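Local coordinates for protein NEQ263 (Nanoarchaeum equitans Kin4-M, PDB 5BN3) that forms, together with its NeqA partner, the catalytic core of an archaeal ATP synthase and probably binds adenine nucleotide, at residues 157-162 with 170-175; 72-75 with 81-84; 188-193 with 200-205; 67-72 with 207-212. All coordinates share one frame; numbering follows the deposited sequence.

Contact 1: residues 157-162 with 170-175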
loop_
_atom_site.group_PDB
_atom_site.type_symbol
_atom_site.label_atom_id
_atom_site.label_comp_id
_atom_site.label_asym_id
_atom_site.label_seq_id
_atom_site.Cartn_x
_atom_site.Cartn_y
_atom_site.Cartn_z
ATOM N N ILE B 157 -14.490 -35.930 20.915
ATOM C CA ILE B 157 -13.713 -35.012 20.091
ATOM C C ILE B 157 -14.416 -34.798 18.758
ATOM O O ILE B 157 -14.766 -35.758 18.075
ATOM C CB ILE B 157 -12.294 -35.552 19.826
ATOM C CG1 ILE B 157 -11.525 -35.685 21.142
ATOM C CG2 ILE B 157 -11.536 -34.634 18.881
ATOM C CD1 ILE B 157 -10.147 -36.289 20.983
ATOM N N ILE B 158 -14.632 -33.542 18.389
ATOM C CA ILE B 158 -15.156 -33.233 17.064
ATOM C C ILE B 158 -14.092 -32.500 16.255
ATOM O O ILE B 158 -13.587 -31.455 16.672
ATOM C CB ILE B 158 -16.456 -32.410 17.135
ATOM C CG1 ILE B 158 -17.526 -33.202 17.891
ATOM C CG2 ILE B 158 -16.948 -32.060 15.739
ATOM C CD1 ILE B 158 -18.849 -32.482 18.024
ATOM N N PHE B 159 -13.747 -33.066 15.104
ATOM C CA PHE B 159 -12.704 -32.517 14.247
ATOM C C PHE B 159 -13.305 -31.988 12.953
ATOM O O PHE B 159 -13.911 -32.739 12.188
ATOM C CB PHE B 159 -11.657 -33.593 13.951
ATOM C CG PHE B 159 -10.600 -33.168 12.970
ATOM C CD1 PHE B 159 -9.928 -31.965 13.126
ATOM C CD2 PHE B 159 -10.258 -33.988 11.907
ATOM C CE1 PHE B 159 -8.948 -31.582 12.226
ATOM C CE2 PHE B 159 -9.279 -33.614 11.006
ATOM C CZ PHE B 159 -8.622 -32.405 11.167
ATOM N N ALA B 160 -13.147 -30.688 12.719
ATOM C CA ALA B 160 -13.594 -30.080 11.473
ATOM C C ALA B 160 -12.400 -29.766 10.583
ATOM O O ALA B 160 -11.601 -28.880 10.895
ATOM C CB ALA B 160 -14.387 -28.822 11.748
ATOM N N ALA B 161 -12.284 -30.495 9.478
ATOM C CA ALA B 161 -11.215 -30.261 8.512
ATOM C C ALA B 161 -11.730 -29.402 7.363
ATOM O O ALA B 161 -12.537 -29.857 6.551
ATOM C CB ALA B 161 -10.678 -31.576 7.992
ATOM N N ILE B 162 -11.255 -28.163 7.295
ATOM C CA ILE B 162 -11.755 -27.206 6.313
ATOM C C ILE B 162 -10.752 -26.975 5.183
ATOM O O ILE B 162 -9.838 -26.156 5.308
ATOM C CB ILE B 162 -12.087 -25.851 6.981
ATOM C CG1 ILE B 162 -12.899 -26.069 8.264
ATOM C CG2 ILE B 162 -12.836 -24.944 6.016
ATOM C CD1 ILE B 162 -13.073 -24.811 9.102
ATOM N N LYS B 170 -5.649 -36.971 7.183
ATOM C CA LYS B 170 -5.314 -38.369 7.439
ATOM C C LYS B 170 -4.346 -38.502 8.612
ATOM O O LYS B 170 -4.342 -39.518 9.302
ATOM C CB LYS B 170 -4.748 -39.045 6.186
ATOM C CG LYS B 170 -5.761 -39.194 5.063
ATOM C CD LYS B 170 -5.616 -40.525 4.343
ATOM C CE LYS B 170 -6.824 -40.790 3.453
ATOM N NZ LYS B 170 -6.939 -42.224 3.062
ATOM N N MET B 171 -3.530 -37.475 8.832
ATOM C CA MET B 171 -2.638 -37.436 9.989
ATOM C C MET B 171 -3.446 -37.441 11.283
ATOM O O MET B 171 -3.088 -38.117 12.249
ATOM C CB MET B 171 -1.742 -36.196 9.936
ATOM C CG MET B 171 -0.814 -36.045 11.129
ATOM S SD MET B 171 -0.064 -34.408 11.251
ATOM C CE MET B 171 0.650 -34.235 9.616
ATOM N N PHE B 172 -4.543 -36.689 11.290
ATOM C CA PHE B 172 -5.445 -36.646 12.437
ATOM C C PHE B 172 -6.159 -37.979 12.630
ATOM O O PHE B 172 -6.140 -38.548 13.722
ATOM C CB PHE B 172 -6.481 -35.535 12.257
ATOM C CG PHE B 172 -5.976 -34.166 12.616
ATOM C CD1 PHE B 172 -5.217 -33.432 11.717
ATOM C CD2 PHE B 172 -6.274 -33.608 13.849
ATOM C CE1 PHE B 172 -4.757 -32.170 12.047
ATOM C CE2 PHE B 172 -5.818 -32.347 14.185
ATOM C CZ PHE B 172 -5.059 -31.627 13.283
ATOM N N ILE B 173 -6.803 -38.455 11.566
ATOM C CA ILE B 173 -7.545 -39.715 11.591
ATOM C C ILE B 173 -6.683 -40.882 12.074
ATOM O O ILE B 173 -7.105 -41.665 12.929
ATOM C CB ILE B 173 -8.128 -40.044 10.193
ATOM C CG1 ILE B 173 -9.231 -39.046 9.824
ATOM C CG2 ILE B 173 -8.677 -41.459 10.148
ATOM C CD1 ILE B 173 -9.793 -39.240 8.427
ATOM N N ASP B 174 -5.474 -40.987 11.531
ATOM C CA ASP B 174 -4.565 -42.072 11.895
ATOM C C ASP B 174 -4.117 -42.019 13.359
ATOM O O ASP B 174 -3.974 -43.057 14.001
ATOM C CB ASP B 174 -3.352 -42.098 10.955
ATOM C CG ASP B 174 -3.717 -42.510 9.536
ATOM O OD1 ASP B 174 -4.861 -42.961 9.315
ATOM O OD2 ASP B 174 -2.849 -42.395 8.645
ATOM N N GLU B 175 -3.898 -40.816 13.884
ATOM C CA GLU B 175 -3.510 -40.654 15.287
ATOM C C GLU B 175 -4.672 -40.984 16.220
ATOM O O GLU B 175 -4.482 -41.603 17.268
ATOM C CB GLU B 175 -2.997 -39.231 15.547
ATOM C CG GLU B 175 -2.657 -38.920 17.005
ATOM C CD GLU B 175 -1.280 -39.414 17.428
ATOM O OE1 GLU B 175 -0.687 -40.244 16.706
ATOM O OE2 GLU B 175 -0.788 -38.968 18.487
#
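Phe159 and Phe172 meet in a buried offset (parallel-displaced) ring stack that pins helix 166-178 to strand 156-162 inside the nucleotide-binding domain. The evidence is a centroid separation of 4.2 Å with the two planes inclined by only 14°, so the rings lie nearly flat on one another but slipped. The slip is visible in the individual pairs. Phe159 CZ lies over the Phe172 face and is 3.5 Å from Phe172 CG; Phe159 CE2 reaches back to Phe172 CB at 3.6 Å, while Phe159 CE1 is 3.7 Å from Phe172 CD2. The far end of the strand residue's ring therefore covers the root of the helix residue's ring. Both CB atoms point across the gap, and the side chains cross at about a right angle. Phe159 sets its CG anti to the backbone N (chi1 175°), which extends the ring from the sheet to the helix. A serine in place of Phe172 would probably strip that face of Phe159 of its stacking partner and open a gap between helix and sheet. Phe172 also touches Leu145 of helix 140-151 and Leu226 of strand 220-226, whereas the adjacent Ile158 packs against helix 196-215 on the opposite face of the sheet. Such a helix laid on its preceding strand is characteristic of the beta-alpha-beta crossover, here strand 156-162, helix 166-178 and strand 185-190, of P-loop NTPase domains.

Contact 2: residues 72-75 with 81-84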
loop_
_atom_site.group_PDB
_atom_site.type_symbol
_atom_site.label_atom_id
_atom_site.label_comp_id
_atom_site.label_asym_id
_atom_site.label_seq_id
_atom_site.Cartn_x
_atom_site.Cartn_y
_atom_site.Cartn_z
ATOM N N GLY B 72 -17.973 -41.803 13.521
ATOM C CA GLY B 72 -18.098 -41.688 12.079
ATOM C C GLY B 72 -17.285 -40.580 11.435
ATOM O O GLY B 72 -16.771 -39.687 12.113
ATOM N N ILE B 73 -17.174 -40.656 10.110
ATOM C CA ILE B 73 -16.513 -39.642 9.295
ATOM C C ILE B 73 -17.500 -39.120 8.252
ATOM O O ILE B 73 -18.157 -39.901 7.558
ATOM C CB ILE B 73 -15.272 -40.214 8.584
ATOM C CG1 ILE B 73 -14.274 -40.749 9.615
ATOM C CG2 ILE B 73 -14.608 -39.151 7.725
ATOM C CD1 ILE B 73 -13.029 -41.359 9.004
ATOM N N PHE B 74 -17.602 -37.799 8.146
ATOM C CA PHE B 74 -18.622 -37.168 7.312
ATOM C C PHE B 74 -18.006 -36.066 6.457
ATOM O O PHE B 74 -16.891 -35.620 6.734
ATOM C CB PHE B 74 -19.730 -36.588 8.202
ATOM C CG PHE B 74 -20.309 -37.580 9.180
ATOM C CD1 PHE B 74 -19.675 -37.840 10.389
ATOM C CD2 PHE B 74 -21.488 -38.249 8.891
ATOM C CE1 PHE B 74 -20.201 -38.757 11.283
ATOM C CE2 PHE B 74 -22.020 -39.166 9.784
ATOM C CZ PHE B 74 -21.376 -39.420 10.978
ATOM N N ASN B 75 -18.716 -35.627 5.420
ATOM C CA ASN B 75 -18.257 -34.464 4.660
ATOM C C ASN B 75 -18.710 -33.160 5.317
ATOM O O ASN B 75 -19.252 -33.176 6.423
ATOM C CB ASN B 75 -18.677 -34.528 3.181
ATOM C CG ASN B 75 -20.188 -34.462 2.982
ATOM O OD1 ASN B 75 -20.948 -34.180 3.909
ATOM N ND2 ASN B 75 -20.626 -34.717 1.754
ATOM N N ILE B 81 -19.338 -40.409 5.004
ATOM C CA ILE B 81 -18.370 -40.898 4.036
ATOM C C ILE B 81 -18.217 -42.399 4.235
ATOM O O ILE B 81 -18.279 -43.170 3.277
ATOM C CB ILE B 81 -16.991 -40.223 4.202
ATOM C CG1 ILE B 81 -17.084 -38.721 3.920
ATOM C CG2 ILE B 81 -15.965 -40.871 3.281
ATOM C CD1 ILE B 81 -15.796 -37.966 4.196
ATOM N N LYS B 82 -18.035 -42.809 5.489
ATOM C CA LYS B 82 -17.787 -44.213 5.813
ATOM C C LYS B 82 -18.938 -45.146 5.423
ATOM O O LYS B 82 -18.700 -46.296 5.055
ATOM C CB LYS B 82 -17.424 -44.393 7.295
ATOM C CG LYS B 82 -18.600 -44.320 8.259
ATOM C CD LYS B 82 -18.825 -42.904 8.740
ATOM C CE LYS B 82 -20.297 -42.523 8.740
ATOM N NZ LYS B 82 -21.089 -43.140 9.839
ATOM N N GLY B 83 -20.178 -44.662 5.496
ATOM C CA GLY B 83 -21.302 -45.480 5.074
ATOM C C GLY B 83 -22.682 -45.207 5.653
ATOM O O GLY B 83 -23.577 -44.771 4.927
ATOM N N PRO B 84 -22.873 -45.477 6.957
ATOM C CA PRO B 84 -24.224 -45.492 7.532
ATOM C C PRO B 84 -24.764 -44.117 7.926
ATOM O O PRO B 84 -24.091 -43.357 8.626
ATOM C CB PRO B 84 -24.052 -46.360 8.779
ATOM C CG PRO B 84 -22.651 -46.092 9.213
ATOM C CD PRO B 84 -21.849 -45.842 7.954
#
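One backbone hydrogen bond ties the two segments together: Ile81 N donates to Ile73 O over 2.9 Å, nearly straight at 169°. The apolar pair sets the end of the Ile81 arm against the branch methyl of Ile73, with Ile81 CD1 3.9 Å from Ile73 CG2. The same Ile81 CD1 also makes van der Waals contact with the strand backbone at the carbonyl of Phe74. The aliphatic part of Lys82 does the rest. Its chain is bent at three successive torsions and curls back over the strand, bringing Lys82 CD against Ile73 N, an amide that is buried with no partner in the model; the modelled approach is doubtfully short. Lys82 CE then sits over one face of the Phe74 ring, 4.3 Å from its centroid and 27° off the normal, a CH-pi contact. The ammonium end turns back to its own segment, where Lys82 NZ bonds Pro84 O across 3.2 Å, in the carbonyl plane and on a lone pair. Gly72 suits this passage, since a CB there would clash with both Lys82 NZ and Phe74 CE1. Asn75 OD1 accepts from the amides of Phe77 and Glu79 in the connecting loop, the former bond making an Asx turn. Strand 73-75 pairs in parallel with strand 185-190, through Phe74 to Ile187 and Ile189, and the Phe74 ring also meets those of Tyr69 and Phe188, so the 81-84 loop is fastened to an outer strand of the mixed sheet.

Contact 3: residues 188-193 with 200-205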
loop_
_atom_site.group_PDB
_atom_site.type_symbol
_atom_site.label_atom_id
_atom_site.label_comp_id
_atom_site.label_asym_id
_atom_site.label_seq_id
_atom_site.Cartn_x
_atom_site.Cartn_y
_atom_site.Cartn_z
ATOM N N PHE B 188 -15.534 -34.235 10.418
ATOM C CA PHE B 188 -16.177 -33.585 9.280
ATOM C C PHE B 188 -15.120 -33.006 8.348
ATOM O O PHE B 188 -14.283 -32.203 8.765
ATOM C CB PHE B 188 -17.140 -32.498 9.764
ATOM C CG PHE B 188 -18.259 -33.024 10.621
ATOM C CD1 PHE B 188 -18.105 -33.141 11.995
ATOM C CD2 PHE B 188 -19.462 -33.411 10.050
ATOM C CE1 PHE B 188 -19.133 -33.632 12.785
ATOM C CE2 PHE B 188 -20.494 -33.901 10.832
ATOM C CZ PHE B 188 -20.331 -34.013 12.202
ATOM N N ILE B 189 -15.158 -33.426 7.088
ATOM C CA ILE B 189 -14.105 -33.091 6.136
ATOM C C ILE B 189 -14.646 -32.463 4.856
ATOM O O ILE B 189 -15.480 -33.055 4.173
ATOM C CB ILE B 189 -13.295 -34.351 5.752
ATOM C CG1 ILE B 189 -12.645 -34.968 6.994
ATOM C CG2 ILE B 189 -12.238 -34.018 4.708
ATOM C CD1 ILE B 189 -12.071 -36.351 6.765
ATOM N N SER B 190 -14.175 -31.261 4.536
ATOM C CA SER B 190 -14.378 -30.700 3.203
ATOM C C SER B 190 -13.025 -30.629 2.506
ATOM O O SER B 190 -12.077 -30.046 3.040
ATOM C CB SER B 190 -15.027 -29.316 3.269
ATOM O OG SER B 190 -14.300 -28.437 4.108
ATOM N N LYS B 191 -12.928 -31.235 1.325
ATOM C CA LYS B 191 -11.662 -31.286 0.594
ATOM C C LYS B 191 -11.241 -29.918 0.063
ATOM O O LYS B 191 -12.069 -29.021 -0.091
ATOM C CB LYS B 191 -11.743 -32.305 -0.547
ATOM C CG LYS B 191 -12.064 -33.720 -0.081
ATOM C CD LYS B 191 -12.129 -34.699 -1.242
ATOM C CE LYS B 191 -12.567 -36.079 -0.773
ATOM N NZ LYS B 191 -11.676 -36.623 0.286
ATOM N N ALA B 192 -9.949 -29.769 -0.218
ATOM C CA ALA B 192 -9.392 -28.495 -0.673
ATOM C C ALA B 192 -10.018 -27.986 -1.971
ATOM O O ALA B 192 -10.112 -26.775 -2.185
ATOM C CB ALA B 192 -7.883 -28.605 -0.820
ATOM N N ASP B 193 -10.439 -28.905 -2.834
ATOM C CA ASP B 193 -11.014 -28.523 -4.123
ATOM C C ASP B 193 -12.544 -28.579 -4.137
ATOM O O ASP B 193 -13.163 -28.576 -5.201
ATOM C CB ASP B 193 -10.440 -29.390 -5.251
ATOM C CG ASP B 193 -10.818 -30.853 -5.116
ATOM O OD1 ASP B 193 -11.165 -31.287 -3.997
ATOM O OD2 ASP B 193 -10.762 -31.578 -6.133
ATOM N N ILE B 200 -17.626 -23.674 4.148
ATOM C CA ILE B 200 -18.134 -22.812 5.217
ATOM C C ILE B 200 -19.196 -23.499 6.075
ATOM O O ILE B 200 -19.469 -23.064 7.193
ATOM C CB ILE B 200 -18.662 -21.449 4.700
ATOM C CG1 ILE B 200 -19.917 -21.635 3.847
ATOM C CG2 ILE B 200 -17.571 -20.700 3.937
ATOM C CD1 ILE B 200 -20.787 -20.392 3.794
ATOM N N TYR B 201 -19.790 -24.569 5.553
ATOM C CA TYR B 201 -20.749 -25.360 6.324
ATOM C C TYR B 201 -20.061 -26.352 7.261
ATOM O O TYR B 201 -20.646 -26.782 8.253
ATOM C CB TYR B 201 -21.722 -26.097 5.394
ATOM C CG TYR B 201 -22.894 -25.259 4.936
ATOM C CD1 TYR B 201 -22.925 -23.890 5.160
ATOM C CD2 TYR B 201 -23.981 -25.842 4.300
ATOM C CE1 TYR B 201 -23.999 -23.124 4.750
ATOM C CE2 TYR B 201 -25.060 -25.083 3.889
ATOM C CZ TYR B 201 -25.064 -23.727 4.117
ATOM O OH TYR B 201 -26.136 -22.966 3.709
ATOM N N THR B 202 -18.818 -26.705 6.946
ATOM C CA THR B 202 -18.066 -27.674 7.751
ATOM C C THR B 202 -18.009 -27.326 9.246
ATOM O O THR B 202 -18.374 -28.156 10.079
ATOM C CB THR B 202 -16.639 -27.911 7.194
ATOM O OG1 THR B 202 -16.725 -28.361 5.837
ATOM C CG2 THR B 202 -15.903 -28.942 8.023
ATOM N N PRO B 203 -17.566 -26.102 9.598
ATOM C CA PRO B 203 -17.538 -25.826 11.037
ATOM C C PRO B 203 -18.937 -25.665 11.620
ATOM O O PRO B 203 -19.110 -25.861 12.818
ATOM C CB PRO B 203 -16.776 -24.499 11.123
ATOM C CG PRO B 203 -17.040 -23.838 9.812
ATOM C CD PRO B 203 -17.065 -24.956 8.812
ATOM N N ARG B 204 -19.914 -25.309 10.790
ATOM C CA ARG B 204 -21.281 -25.105 11.266
ATOM C C ARG B 204 -21.985 -26.410 11.637
ATOM O O ARG B 204 -22.675 -26.478 12.657
ATOM C CB ARG B 204 -22.099 -24.318 10.234
ATOM C CG ARG B 204 -21.763 -22.829 10.189
ATOM C CD ARG B 204 -22.522 -22.104 9.088
ATOM N NE ARG B 204 -22.436 -20.651 9.234
ATOM C CZ ARG B 204 -21.468 -19.900 8.720
ATOM N NH1 ARG B 204 -20.495 -20.460 8.015
ATOM N NH2 ARG B 204 -21.473 -18.588 8.910
ATOM N N VAL B 205 -21.815 -27.446 10.818
ATOM C CA VAL B 205 -22.413 -28.739 11.141
ATOM C C VAL B 205 -21.695 -29.378 12.330
ATOM O O VAL B 205 -22.320 -30.032 13.162
ATOM C CB VAL B 205 -22.453 -29.712 9.920
ATOM C CG1 VAL B 205 -23.068 -29.029 8.711
ATOM C CG2 VAL B 205 -21.068 -30.218 9.570
#
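Strand 188-190 and helix segment 200-205 run antiparallel, their directions 174° apart and their axes 8.2 Å at closest approach, with Phe188 and Thr202 as the nearest CA pair. The helix is kinked at Pro203, where the backbone bonds of residues 203 and 204 to the preceding turn are missing. Two polar side chains meet at one end: Ser190 OG is 3.0 Å from Thr202 OG1, a hydrogen bond that is not settled because Ser190 OG also lies within weak bonding reach of Ala161 O. Thr202 OG1 is bonded besides to Glu198 O, one turn back in its helix. With OG1 opposite the carbonyl carbon (chi1 -58°), Thr202 turns its hydroxyl to Ser190 and its methyl CG2 to Phe188 O, 3.7 Å away. At the other end Val205 CG2 approaches the Phe188 ring obliquely, 3.6 Å from Phe188 CD2. Exchanging Thr202 for an alanine would remove both branches, and would probably cost Ser190 OG and Glu198 O one partner each and open a gap beside Phe188. Around this pair, strand 185-190 is flanked in the sheet by strands 156-162 and 73-75; Thr202 also touches Ala160 of the former, and Ile200, on the side away from the strand, packs on helix 228-241.

Contact 4: residues 67-72 with 207-212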
loop_
_atom_site.group_PDB
_atom_site.type_symbol
_atom_site.label_atom_id
_atom_site.label_comp_id
_atom_site.label_asym_id
_atom_site.label_seq_id
_atom_site.Cartn_x
_atom_site.Cartn_y
_atom_site.Cartn_z
ATOM N N GLU B 67 -26.356 -38.930 18.626
ATOM C CA GLU B 67 -25.036 -39.434 18.979
ATOM C C GLU B 67 -24.531 -40.428 17.939
ATOM O O GLU B 67 -23.482 -41.042 18.120
ATOM C CB GLU B 67 -25.053 -40.078 20.368
ATOM C CG GLU B 67 -25.429 -39.127 21.491
ATOM C CD GLU B 67 -24.926 -39.597 22.842
ATOM O OE1 GLU B 67 -24.088 -40.524 22.875
ATOM O OE2 GLU B 67 -25.359 -39.036 23.870
ATOM N N ASP B 68 -25.284 -40.577 16.851
ATOM C CA ASP B 68 -24.911 -41.480 15.766
ATOM C C ASP B 68 -23.631 -41.038 15.053
ATOM O O ASP B 68 -22.897 -41.867 14.515
ATOM C CB ASP B 68 -26.055 -41.606 14.754
ATOM C CG ASP B 68 -27.258 -42.348 15.312
ATOM O OD1 ASP B 68 -27.118 -43.020 16.356
ATOM O OD2 ASP B 68 -28.342 -42.269 14.695
ATOM N N TYR B 69 -23.370 -39.732 15.047
ATOM C CA TYR B 69 -22.182 -39.181 14.395
ATOM C C TYR B 69 -20.897 -39.664 15.056
ATOM O O TYR B 69 -19.854 -39.768 14.410
ATOM C CB TYR B 69 -22.219 -37.649 14.413
ATOM C CG TYR B 69 -23.284 -37.052 13.529
ATOM C CD1 TYR B 69 -24.559 -36.817 14.011
ATOM C CD2 TYR B 69 -23.014 -36.720 12.211
ATOM C CE1 TYR B 69 -25.531 -36.274 13.210
ATOM C CE2 TYR B 69 -23.984 -36.174 11.399
ATOM C CZ TYR B 69 -25.241 -35.954 11.905
ATOM O OH TYR B 69 -26.214 -35.410 11.103
ATOM N N ILE B 70 -20.983 -39.952 16.350
ATOM C CA ILE B 70 -19.825 -40.391 17.119
ATOM C C ILE B 70 -19.301 -41.728 16.595
ATOM O O ILE B 70 -20.033 -42.720 16.554
ATOM C CB ILE B 70 -20.162 -40.497 18.621
ATOM C CG1 ILE B 70 -20.762 -39.177 19.114
ATOM C CG2 ILE B 70 -18.923 -40.855 19.423
ATOM C CD1 ILE B 70 -21.156 -39.181 20.579
ATOM N N GLY B 71 -18.036 -41.741 16.184
ATOM C CA GLY B 71 -17.432 -42.925 15.597
ATOM C C GLY B 71 -17.410 -42.871 14.081
ATOM O O GLY B 71 -16.885 -43.774 13.425
ATOM N N GLY B 72 -17.973 -41.803 13.521
ATOM C CA GLY B 72 -18.098 -41.688 12.079
ATOM C C GLY B 72 -17.285 -40.580 11.435
ATOM O O GLY B 72 -16.771 -39.687 12.113
ATOM N N LEU B 207 -20.199 -27.753 14.836
ATOM C CA LEU B 207 -20.603 -27.033 16.041
ATOM C C LEU B 207 -22.076 -27.241 16.394
ATOM O O LEU B 207 -22.453 -27.167 17.564
ATOM C CB LEU B 207 -20.283 -25.542 15.906
ATOM C CG LEU B 207 -18.797 -25.204 16.032
ATOM C CD1 LEU B 207 -18.534 -23.769 15.628
ATOM C CD2 LEU B 207 -18.340 -25.437 17.455
ATOM N N THR B 208 -22.910 -27.491 15.387
ATOM C CA THR B 208 -24.304 -27.844 15.640
ATOM C C THR B 208 -24.360 -29.162 16.408
ATOM O O THR B 208 -25.128 -29.302 17.361
ATOM C CB THR B 208 -25.109 -27.962 14.332
ATOM O OG1 THR B 208 -25.166 -26.683 13.691
ATOM C CG2 THR B 208 -26.524 -28.439 14.615
ATOM N N LEU B 209 -23.533 -30.120 16.002
ATOM C CA LEU B 209 -23.425 -31.384 16.725
ATOM C C LEU B 209 -22.848 -31.155 18.117
ATOM O O LEU B 209 -23.307 -31.747 19.091
ATOM C CB LEU B 209 -22.546 -32.377 15.959
ATOM C CG LEU B 209 -22.266 -33.684 16.708
ATOM C CD1 LEU B 209 -23.554 -34.465 16.910
ATOM C CD2 LEU B 209 -21.231 -34.540 15.995
ATOM N N ALA B 210 -21.846 -30.287 18.205
ATOM C CA ALA B 210 -21.189 -30.006 19.477
ATOM C C ALA B 210 -22.150 -29.404 20.498
ATOM O O ALA B 210 -22.128 -29.773 21.673
ATOM C CB ALA B 210 -20.005 -29.087 19.263
ATOM N N GLU B 211 -22.983 -28.470 20.048
ATOM C CA GLU B 211 -23.965 -27.829 20.920
ATOM C C GLU B 211 -25.027 -28.821 21.381
ATOM O O GLU B 211 -25.521 -28.731 22.505
ATOM C CB GLU B 211 -24.633 -26.652 20.206
ATOM C CG GLU B 211 -23.748 -25.428 20.041
ATOM C CD GLU B 211 -24.404 -24.358 19.193
ATOM O OE1 GLU B 211 -25.331 -24.692 18.422
ATOM O OE2 GLU B 211 -23.998 -23.181 19.298
ATOM N N TYR B 212 -25.386 -29.753 20.505
ATOM C CA TYR B 212 -26.340 -30.798 20.854
ATOM C C TYR B 212 -25.756 -31.709 21.926
ATOM O O TYR B 212 -26.392 -31.972 22.943
ATOM C CB TYR B 212 -26.720 -31.617 19.614
ATOM C CG TYR B 212 -27.557 -32.837 19.926
ATOM C CD1 TYR B 212 -28.916 -32.722 20.184
ATOM C CD2 TYR B 212 -26.988 -34.103 19.962
ATOM C CE1 TYR B 212 -29.684 -33.833 20.471
ATOM C CE2 TYR B 212 -27.749 -35.221 20.250
ATOM C CZ TYR B 212 -29.095 -35.078 20.502
ATOM O OH TYR B 212 -29.857 -36.187 20.788
#
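A type II beta turn, Tyr69 to Gly72, leads the chain into strand 73-75, and its first residue packs on Leu209 of helix 196-215. The turn is closed by Gly72 N bonding Tyr69 O at 2.9 Å, and Gly71 carries the positive phi (99°) of the third turn position, where a side chain would jam against the preceding carbonyl oxygen. The Tyr69-Leu209 meeting is apolar. Leu209 CD2 lies 3.6 Å from Tyr69 CB and reaches on to Tyr69 CG at 4.1 Å, while the other branch, Leu209 CD1, is 3.9 Å from Tyr69 CD1. The forked end of the leucine thus straddles the root and one flank of the tyrosine, approaching the ring obliquely. Leu209 swings its CG away from its own amide nitrogen (chi1 174°), which carries both methyls to the turn. One helical turn later the Tyr212 ring flanks the start of the loop, Tyr212 CE2 standing 4.3 Å from Glu67 N, a looser approach. The polar ends of the loop side chains go to other partners: Tyr69 OH bonds Ala64 O, and Glu67 forms a salt bridge with Arg219. Leu209 is also wedged against Ile158 of strand 156-162 and against Ala186 and Phe188 of strand 185-190, so the turn and the helix share one apolar layer on this face of the sheet.

From the N terminus, the 67-72 turn opens contact 4 and runs through the shared Gly72 into contact 2, which closes a short local loop at 81-84. Further along the chain, contact 1 and afterwards contact 3 each close a strand-to-helix connection. These two stand in series, and both are nested inside the long loop that contact 4 closes at 207-212, further along the helix used by contact 3. Strands 73-75, 185-190 and 156-162 lie side by side in the sheet. Contact 1 holds a helix to one face, contacts 3 and 4 use a helix on the other, and the touch of Phe188 on Tyr69 joins these last two.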